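Local coordinates for dinitrogenase iron-molybdenum cofactor biosynthesis domain-containing protein (Pyrococcus horikoshii, PDB 2YX6) that is of unknown function but binds ADP and, by its family, may be related to proteins of iron-molybdenum cofactor biosynthesis, at residues Gly84-Ser96 and Ile103-Glu115. Numbering follows the deposited sequence.
Sequences GISVVTGVYGRIS and IGGKLKIDYDWKE
Trp113 lies against the loop at Thr89 and Gly90. Its CG sits between the backbone N and the carbonyl carbon (chi1 72°), which places the indole against these two residues. From CB outward, CG comes first, near Gly90 CA. CD1 is closer, 3.5 Å from Gly90 CA, and Gly90 N stands over one face of the ring. NE1 comes within 3.1 Å of Thr89 OG1. CE2 and CZ2 rest on Thr89 CB, each at 3.6 Å, and CZ2 also nears the methyl CG2. With an alanine here, Thr89 and the Gly90 backbone would probably lose the indole that packs on them, leaving a gap beside the loop.

Gly90 has positive phi, and a CB there would clash with Ile109 CG2. Its carbonyl O accepts a nearly straight hydrogen bond from Asp110 N, 2.7 Å long with 175° at the hydrogen. The bond ties the C-terminal tail, after helix 95-103, to the loop leaving strand 86-88, outermost in the mixed sheet of this chain. Val87 and Lys114, one in each segment, belong to the ADP site, though no ADP is bound to this chain in the model.

Asp110 begins a type I turn to Trp113 and, through OD1 and Asp112 N, an Asx turn. Its OD2 is hydrogen-bonded to Tyr70 OH. The Tyr92 ring edge faces Asp110 N, with CE1 3.8 Å away, and CE1 is 3.4 Å from Lys108 O. Val91 CG2 meets Ile109 CD1 at 4.0 Å, while Leu107 CD2 lies near both Val88 and Val91.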
ATOM      1  N   GLY A  84       6.057   5.729  -4.848  1.00 18.81           N
ATOM      2  CA  GLY A  84       4.568   5.770  -4.879  1.00 18.84           C
ATOM      3  C   GLY A  84       4.069   4.351  -4.821  1.00 18.51           C
ATOM      4  O   GLY A  84       2.968   4.062  -5.302  1.00 21.10           O
ATOM      5  N   ILE A  85       4.896   3.451  -4.283  1.00 16.36           N
ATOM      6  CA  ILE A  85       4.503   2.045  -4.116  1.00 15.74           C
ATOM      7  C   ILE A  85       4.291   1.671  -2.615  1.00 16.67           C
ATOM      8  O   ILE A  85       5.108   2.020  -1.774  1.00 15.02           O
ATOM      9  CB  ILE A  85       5.504   1.097  -4.797  1.00 16.37           C
ATOM     10  CG1 ILE A  85       5.644   1.389  -6.310  1.00 14.91           C
ATOM     11  CG2 ILE A  85       5.136  -0.345  -4.585  1.00 16.87           C
ATOM     12  CD1 ILE A  85       6.660   0.494  -6.905  1.00 19.00           C
ATOM     13  N   SER A  86       3.176   1.008  -2.329  1.00 16.59           N
ATOM     14  CA  SER A  86       2.753   0.691  -0.967  1.00 17.82           C
ATOM     15  C   SER A  86       3.211  -0.683  -0.683  1.00 16.09           C
ATOM     16  O   SER A  86       3.176  -1.516  -1.557  1.00 17.79           O
ATOM     17  CB  SER A  86       1.209   0.687  -0.880  1.00 16.91           C
ATOM     18  OG  SER A  86       0.815   2.001  -1.187  1.00 24.38           O
ATOM     19  N   VAL A  87       3.578  -0.958   0.547  1.00 16.41           N
ATOM     20  CA  VAL A  87       4.103  -2.273   0.880  1.00 16.55           C
ATOM     21  C   VAL A  87       3.234  -2.811   2.029  1.00 17.01           C
ATOM     22  O   VAL A  87       2.947  -2.057   2.974  1.00 18.19           O
ATOM     23  CB  VAL A  87       5.635  -2.173   1.335  1.00 18.49           C
ATOM     24  CG1 VAL A  87       6.242  -3.581   1.844  1.00 17.86           C
ATOM     25  CG2 VAL A  87       6.527  -1.568   0.262  1.00 15.85           C
ATOM     26  N   VAL A  88       2.858  -4.088   1.981  1.00 14.96           N
ATOM     27  CA  VAL A  88       2.214  -4.767   3.110  1.00 16.50           C
ATOM     28  C   VAL A  88       3.190  -5.828   3.651  1.00 17.07           C
ATOM     29  O   VAL A  88       3.717  -6.640   2.861  1.00 17.73           O
ATOM     30  CB  VAL A  88       0.869  -5.479   2.693  1.00 14.92           C
ATOM     31  CG1 VAL A  88       0.201  -6.144   3.947  1.00 18.37           C
ATOM     32  CG2 VAL A  88      -0.074  -4.481   2.053  1.00 15.82           C
ATOM     33  N   THR A  89       3.471  -5.761   4.965  1.00 17.68           N
ATOM     34  CA  THR A  89       4.407  -6.677   5.637  1.00 18.22           C
ATOM     35  C   THR A  89       3.646  -7.659   6.482  1.00 20.48           C
ATOM     36  O   THR A  89       2.479  -7.445   6.753  1.00 18.99           O
ATOM     37  CB  THR A  89       5.393  -5.912   6.559  1.00 19.60           C
ATOM     38  OG1 THR A  89       4.665  -5.260   7.617  1.00 13.07           O
ATOM     39  CG2 THR A  89       6.170  -4.877   5.750  1.00 16.46           C
ATOM     40  N   GLY A  90       4.299  -8.767   6.857  1.00 20.76           N
ATOM     41  CA  GLY A  90       3.642  -9.839   7.648  1.00 20.64           C
ATOM     42  C   GLY A  90       2.771 -10.856   6.902  1.00 19.80           C
ATOM     43  O   GLY A  90       2.126 -11.681   7.504  1.00 17.80           O
ATOM     44  N   VAL A  91       2.796 -10.820   5.577  1.00 19.61           N
ATOM     45  CA  VAL A  91       2.000 -11.732   4.749  1.00 18.95           C
ATOM     46  C   VAL A  91       2.779 -13.026   4.542  1.00 19.31           C
ATOM     47  O   VAL A  91       3.933 -13.011   4.188  1.00 20.23           O
ATOM     48  CB  VAL A  91       1.637 -11.063   3.379  1.00 19.14           C
ATOM     49  CG1 VAL A  91       0.711 -11.934   2.598  1.00 21.13           C
ATOM     50  CG2 VAL A  91       0.998  -9.687   3.613  1.00 18.25           C
ATOM     51  N   TYR A  92       2.142 -14.170   4.741  1.00 20.80           N
ATOM     52  CA  TYR A  92       2.800 -15.472   4.518  1.00 21.01           C
ATOM     53  C   TYR A  92       1.799 -16.428   3.937  1.00 20.05           C
ATOM     54  O   TYR A  92       0.583 -16.176   4.003  1.00 16.36           O
ATOM     55  CB  TYR A  92       3.261 -16.042   5.865  1.00 23.45           C
ATOM     56  CG  TYR A  92       2.131 -16.183   6.831  1.00 24.79           C
ATOM     57  CD1 TYR A  92       1.684 -15.102   7.550  1.00 25.17           C
ATOM     58  CD2 TYR A  92       1.488 -17.402   7.015  1.00 28.84           C
ATOM     59  CE1 TYR A  92       0.646 -15.232   8.438  1.00 28.00           C
ATOM     60  CE2 TYR A  92       0.417 -17.533   7.911  1.00 26.72           C
ATOM     61  CZ  TYR A  92       0.031 -16.446   8.613  1.00 25.83           C
ATOM     62  OH  TYR A  92      -1.031 -16.510   9.464  1.00 29.90           O
ATOM     63  N   GLY A  93       2.313 -17.557   3.441  1.00 19.27           N
ATOM     64  CA  GLY A  93       1.491 -18.649   2.965  1.00 18.10           C
ATOM     65  C   GLY A  93       1.494 -18.771   1.454  1.00 18.55           C
ATOM     66  O   GLY A  93       2.292 -18.085   0.761  1.00 16.98           O
ATOM     67  N   ARG A  94       0.543 -19.569   0.939  1.00 18.52           N
ATOM     68  CA  ARG A  94       0.504 -19.845  -0.510  1.00 19.50           C
ATOM     69  C   ARG A  94       0.012 -18.596  -1.162  1.00 18.45           C
ATOM     70  O   ARG A  94      -0.960 -17.990  -0.717  1.00 18.46           O
ATOM     71  CB  ARG A  94      -0.494 -20.936  -0.870  1.00 20.04           C
ATOM     72  CG  ARG A  94      -0.214 -21.652  -2.156  1.00 17.97           C
ATOM     73  CD  ARG A  94      -1.253 -22.696  -2.276  1.00 21.03           C
ATOM     74  NE  ARG A  94      -1.180 -23.628  -3.403  1.00 22.01           N
ATOM     75  CZ  ARG A  94      -0.390 -24.698  -3.523  1.00 19.43           C
ATOM     76  NH1 ARG A  94       0.555 -25.017  -2.622  1.00 20.81           N
ATOM     77  NH2 ARG A  94      -0.541 -25.468  -4.600  1.00 15.68           N
ATOM     78  N   ILE A  95       0.609 -18.269  -2.278  1.00 17.54           N
ATOM     79  CA  ILE A  95       0.310 -16.986  -2.881  1.00 17.55           C
ATOM     80  C   ILE A  95      -1.118 -16.958  -3.383  1.00 18.24           C
ATOM     81  O   ILE A  95      -1.816 -15.948  -3.227  1.00 20.75           O
ATOM     82  CB  ILE A  95       1.357 -16.618  -3.937  1.00 15.80           C
ATOM     83  CG1 ILE A  95       2.683 -16.257  -3.206  1.00 16.74           C
ATOM     84  CG2 ILE A  95       0.770 -15.509  -4.834  1.00 14.99           C
ATOM     85  CD1 ILE A  95       4.028 -16.101  -4.127  1.00 19.66           C
ATOM     86  N   SER A  96      -1.614 -18.081  -3.882  1.00 19.84           N
ATOM     87  CA  SER A  96      -3.040 -18.168  -4.304  1.00 20.88           C
ATOM     88  C   SER A  96      -3.997 -17.791  -3.163  1.00 21.86           C
ATOM     89  O   SER A  96      -4.983 -17.105  -3.393  1.00 21.40           O
ATOM     90  CB  SER A  96      -3.386 -19.574  -4.827  1.00 21.44           C
ATOM     91  OG  SER A  96      -3.294 -20.552  -3.773  1.00 22.72           O
ATOM     92  N   ILE A 103      -8.088  -9.702  -1.909  1.00 21.97           N
ATOM     93  CA  ILE A 103      -9.336  -9.277  -2.592  1.00 21.98           C
ATOM     94  C   ILE A 103     -10.556  -9.143  -1.646  1.00 23.89           C
ATOM     95  O   ILE A 103     -11.352  -8.211  -1.795  1.00 24.59           O
ATOM     96  CB  ILE A 103      -9.674 -10.290  -3.689  1.00 22.47           C
ATOM     97  CG1 ILE A 103      -8.562 -10.278  -4.713  1.00 19.66           C
ATOM     98  CG2 ILE A 103     -11.042  -9.968  -4.350  1.00 22.49           C
ATOM     99  CD1 ILE A 103      -8.622 -11.466  -5.737  1.00 18.52           C
ATOM    100  N   GLY A 104     -10.680 -10.056  -0.676  1.00 25.00           N
ATOM    101  CA  GLY A 104     -11.759 -10.026   0.327  1.00 25.81           C
ATOM    102  C   GLY A 104     -11.567  -9.304   1.646  1.00 26.80           C
ATOM    103  O   GLY A 104     -12.336  -9.542   2.595  1.00 25.38           O
ATOM    104  N   GLY A 105     -10.554  -8.429   1.759  1.00 26.16           N
ATOM    105  CA  GLY A 105     -10.390  -7.648   3.002  1.00 26.72           C
ATOM    106  C   GLY A 105     -10.068  -8.411   4.271  1.00 27.49           C
ATOM    107  O   GLY A 105     -10.128  -7.820   5.371  1.00 29.79           O
ATOM    108  N   LYS A 106      -9.640  -9.677   4.137  1.00 26.45           N
ATOM    109  CA  LYS A 106      -9.290 -10.564   5.264  1.00 25.94           C
ATOM    110  C   LYS A 106      -7.875 -11.170   5.141  1.00 25.69           C
ATOM    111  O   LYS A 106      -7.668 -12.412   4.993  1.00 26.11           O
ATOM    112  CB  LYS A 106     -10.304 -11.727   5.409  1.00 25.89           C
ATOM    113  CG  LYS A 106     -11.449 -11.445   6.432  1.00 30.28           C
ATOM    114  CD  LYS A 106     -12.778 -12.060   5.936  1.00 34.11           C
ATOM    115  CE  LYS A 106     -13.765 -10.935   5.553  1.00 34.26           C
ATOM    116  NZ  LYS A 106     -14.178 -10.125   6.770  1.00 30.24           N
ATOM    117  N   LEU A 107      -6.878 -10.313   5.219  1.00 24.33           N
ATOM    118  CA  LEU A 107      -5.554 -10.804   5.015  1.00 25.24           C
ATOM    119  C   LEU A 107      -5.112 -11.308   6.380  1.00 25.33           C
ATOM    120  O   LEU A 107      -5.472 -10.704   7.397  1.00 25.22           O
ATOM    121  CB  LEU A 107      -4.687  -9.659   4.477  1.00 24.91           C
ATOM    122  CG  LEU A 107      -3.640  -9.982   3.451  1.00 23.22           C
ATOM    123  CD1 LEU A 107      -4.332 -10.776   2.443  1.00 22.55           C
ATOM    124  CD2 LEU A 107      -3.107  -8.700   2.851  1.00 21.76           C
ATOM    125  N   LYS A 108      -4.370 -12.420   6.393  1.00 26.76           N
ATOM    126  CA  LYS A 108      -3.774 -12.971   7.623  1.00 29.02           C
ATOM    127  C   LYS A 108      -2.352 -12.480   7.853  1.00 27.23           C
ATOM    128  O   LYS A 108      -1.458 -12.866   7.144  1.00 27.98           O
ATOM    129  CB  LYS A 108      -3.789 -14.482   7.552  1.00 28.88           C
ATOM    130  CG  LYS A 108      -5.205 -15.054   7.926  1.00 31.18           C
ATOM    131  CD  LYS A 108      -5.390 -16.512   7.453  1.00 32.91           C
ATOM    132  CE  LYS A 108      -6.212 -17.365   8.470  1.00 38.34           C
ATOM    133  NZ  LYS A 108      -7.543 -16.752   8.879  1.00 39.66           N
ATOM    134  N   ILE A 109      -2.149 -11.636   8.852  1.00 25.62           N
ATOM    135  CA  ILE A 109      -0.837 -10.965   9.041  1.00 25.36           C
ATOM    136  C   ILE A 109      -0.076 -11.537  10.213  1.00 25.37           C
ATOM    137  O   ILE A 109      -0.648 -11.713  11.284  1.00 24.93           O
ATOM    138  CB  ILE A 109      -1.026  -9.421   9.337  1.00 25.04           C
ATOM    139  CG1 ILE A 109      -1.806  -8.712   8.197  1.00 24.42           C
ATOM    140  CG2 ILE A 109       0.310  -8.757   9.574  1.00 23.64           C
ATOM    141  CD1 ILE A 109      -1.320  -9.087   6.814  1.00 24.21           C
ATOM    142  N   ASP A 110       1.207 -11.832  10.031  1.00 26.46           N
ATOM    143  CA  ASP A 110       2.056 -12.236  11.133  1.00 25.74           C
ATOM    144  C   ASP A 110       2.601 -10.989  11.798  1.00 27.50           C
ATOM    145  O   ASP A 110       3.669 -10.430  11.368  1.00 26.10           O
ATOM    146  CB  ASP A 110       3.216 -13.079  10.609  1.00 26.19           C
ATOM    147  CG  ASP A 110       4.040 -13.683  11.724  1.00 27.09           C
ATOM    148  OD1 ASP A 110       3.866 -13.269  12.901  1.00 27.06           O
ATOM    149  OD2 ASP A 110       4.852 -14.588  11.418  1.00 27.75           O
ATOM    150  N   TYR A 111       1.907 -10.573  12.870  1.00 27.69           N
ATOM    151  CA  TYR A 111       2.242  -9.353  13.587  1.00 30.65           C
ATOM    152  C   TYR A 111       3.667  -9.381  14.070  1.00 30.94           C
ATOM    153  O   TYR A 111       4.264  -8.317  14.267  1.00 31.15           O
ATOM    154  CB  TYR A 111       1.290  -9.104  14.781  1.00 32.50           C
ATOM    155  CG  TYR A 111      -0.154  -8.995  14.368  1.00 35.40           C
ATOM    156  CD1 TYR A 111      -0.677  -7.785  13.943  1.00 40.93           C
ATOM    157  CD2 TYR A 111      -0.988 -10.098  14.374  1.00 39.21           C
ATOM    158  CE1 TYR A 111      -2.014  -7.655  13.546  1.00 41.70           C
ATOM    159  CE2 TYR A 111      -2.350  -9.991  13.970  1.00 41.73           C
ATOM    160  CZ  TYR A 111      -2.844  -8.760  13.557  1.00 40.33           C
ATOM    161  OH  TYR A 111      -4.153  -8.624  13.132  1.00 39.62           O
ATOM    162  N   ASP A 112       4.200 -10.592  14.280  1.00 31.62           N
ATOM    163  CA  ASP A 112       5.499 -10.750  14.926  1.00 32.17           C
ATOM    164  C   ASP A 112       6.604 -11.083  13.939  1.00 32.12           C
ATOM    165  O   ASP A 112       7.648 -11.626  14.337  1.00 31.15           O
ATOM    166  CB  ASP A 112       5.449 -11.858  15.989  1.00 33.64           C
ATOM    167  CG  ASP A 112       4.695 -11.457  17.263  1.00 34.00           C
ATOM    168  OD1 ASP A 112       4.147 -12.400  17.881  1.00 38.55           O
ATOM    169  OD2 ASP A 112       4.651 -10.263  17.656  1.00 32.88           O
ATOM    170  N   TRP A 113       6.388 -10.758  12.665  1.00 31.79           N
ATOM    171  CA  TRP A 113       7.392 -11.027  11.616  1.00 33.77           C
ATOM    172  C   TRP A 113       8.784 -10.419  11.835  1.00 36.18           C
ATOM    173  O   TRP A 113       9.699 -10.719  11.076  1.00 39.62           O
ATOM    174  CB  TRP A 113       6.879 -10.632  10.219  1.00 30.16           C
ATOM    175  CG  TRP A 113       6.785  -9.154   9.974  1.00 29.35           C
ATOM    176  CD1 TRP A 113       5.678  -8.367  10.129  1.00 26.40           C
ATOM    177  CD2 TRP A 113       7.833  -8.276   9.501  1.00 28.66           C
ATOM    178  NE1 TRP A 113       5.971  -7.062   9.803  1.00 25.09           N
ATOM    179  CE2 TRP A 113       7.281  -6.986   9.397  1.00 27.14           C
ATOM    180  CE3 TRP A 113       9.193  -8.462   9.172  1.00 31.22           C
ATOM    181  CZ2 TRP A 113       8.037  -5.879   8.976  1.00 29.10           C
ATOM    182  CZ3 TRP A 113       9.953  -7.347   8.728  1.00 26.53           C
ATOM    183  CH2 TRP A 113       9.370  -6.089   8.650  1.00 27.05           C
ATOM    184  N   LYS A 114       8.945  -9.524  12.798  1.00 38.64           N
ATOM    185  CA  LYS A 114      10.262  -8.911  13.059  1.00 40.93           C
ATOM    186  C   LYS A 114      11.056  -9.735  14.070  1.00 43.27           C
ATOM    187  O   LYS A 114      12.287  -9.806  13.970  1.00 43.74           O
ATOM    188  CB  LYS A 114      10.084  -7.514  13.605  1.00 40.10           C
ATOM    189  CG  LYS A 114      10.742  -6.403  12.850  1.00 39.67           C
ATOM    190  CD  LYS A 114       9.875  -5.158  13.015  1.00 41.57           C
ATOM    191  CE  LYS A 114      10.704  -3.907  13.215  1.00 44.74           C
ATOM    192  NZ  LYS A 114      10.989  -3.335  11.872  1.00 43.78           N
ATOM    193  N   GLU A 115      10.376 -10.360  15.037  1.00 45.40           N
ATOM    194  CA  GLU A 115      11.076 -11.265  15.955  1.00 48.30           C
ATOM    195  C   GLU A 115      11.313 -12.669  15.374  1.00 48.91           C
ATOM    196  O   GLU A 115      10.940 -13.655  16.000  1.00 50.32           O
ATOM    197  CB  GLU A 115      10.427 -11.345  17.367  1.00 48.54           C
ATOM    198  CG  GLU A 115       8.892 -11.574  17.397  1.00 52.88           C
ATOM    199  CD  GLU A 115       8.441 -12.739  18.324  1.00 58.01           C
ATOM    200  OE1 GLU A 115       9.074 -13.837  18.278  1.00 60.56           O
ATOM    201  OE2 GLU A 115       7.435 -12.564  19.073  1.00 58.15           O
TER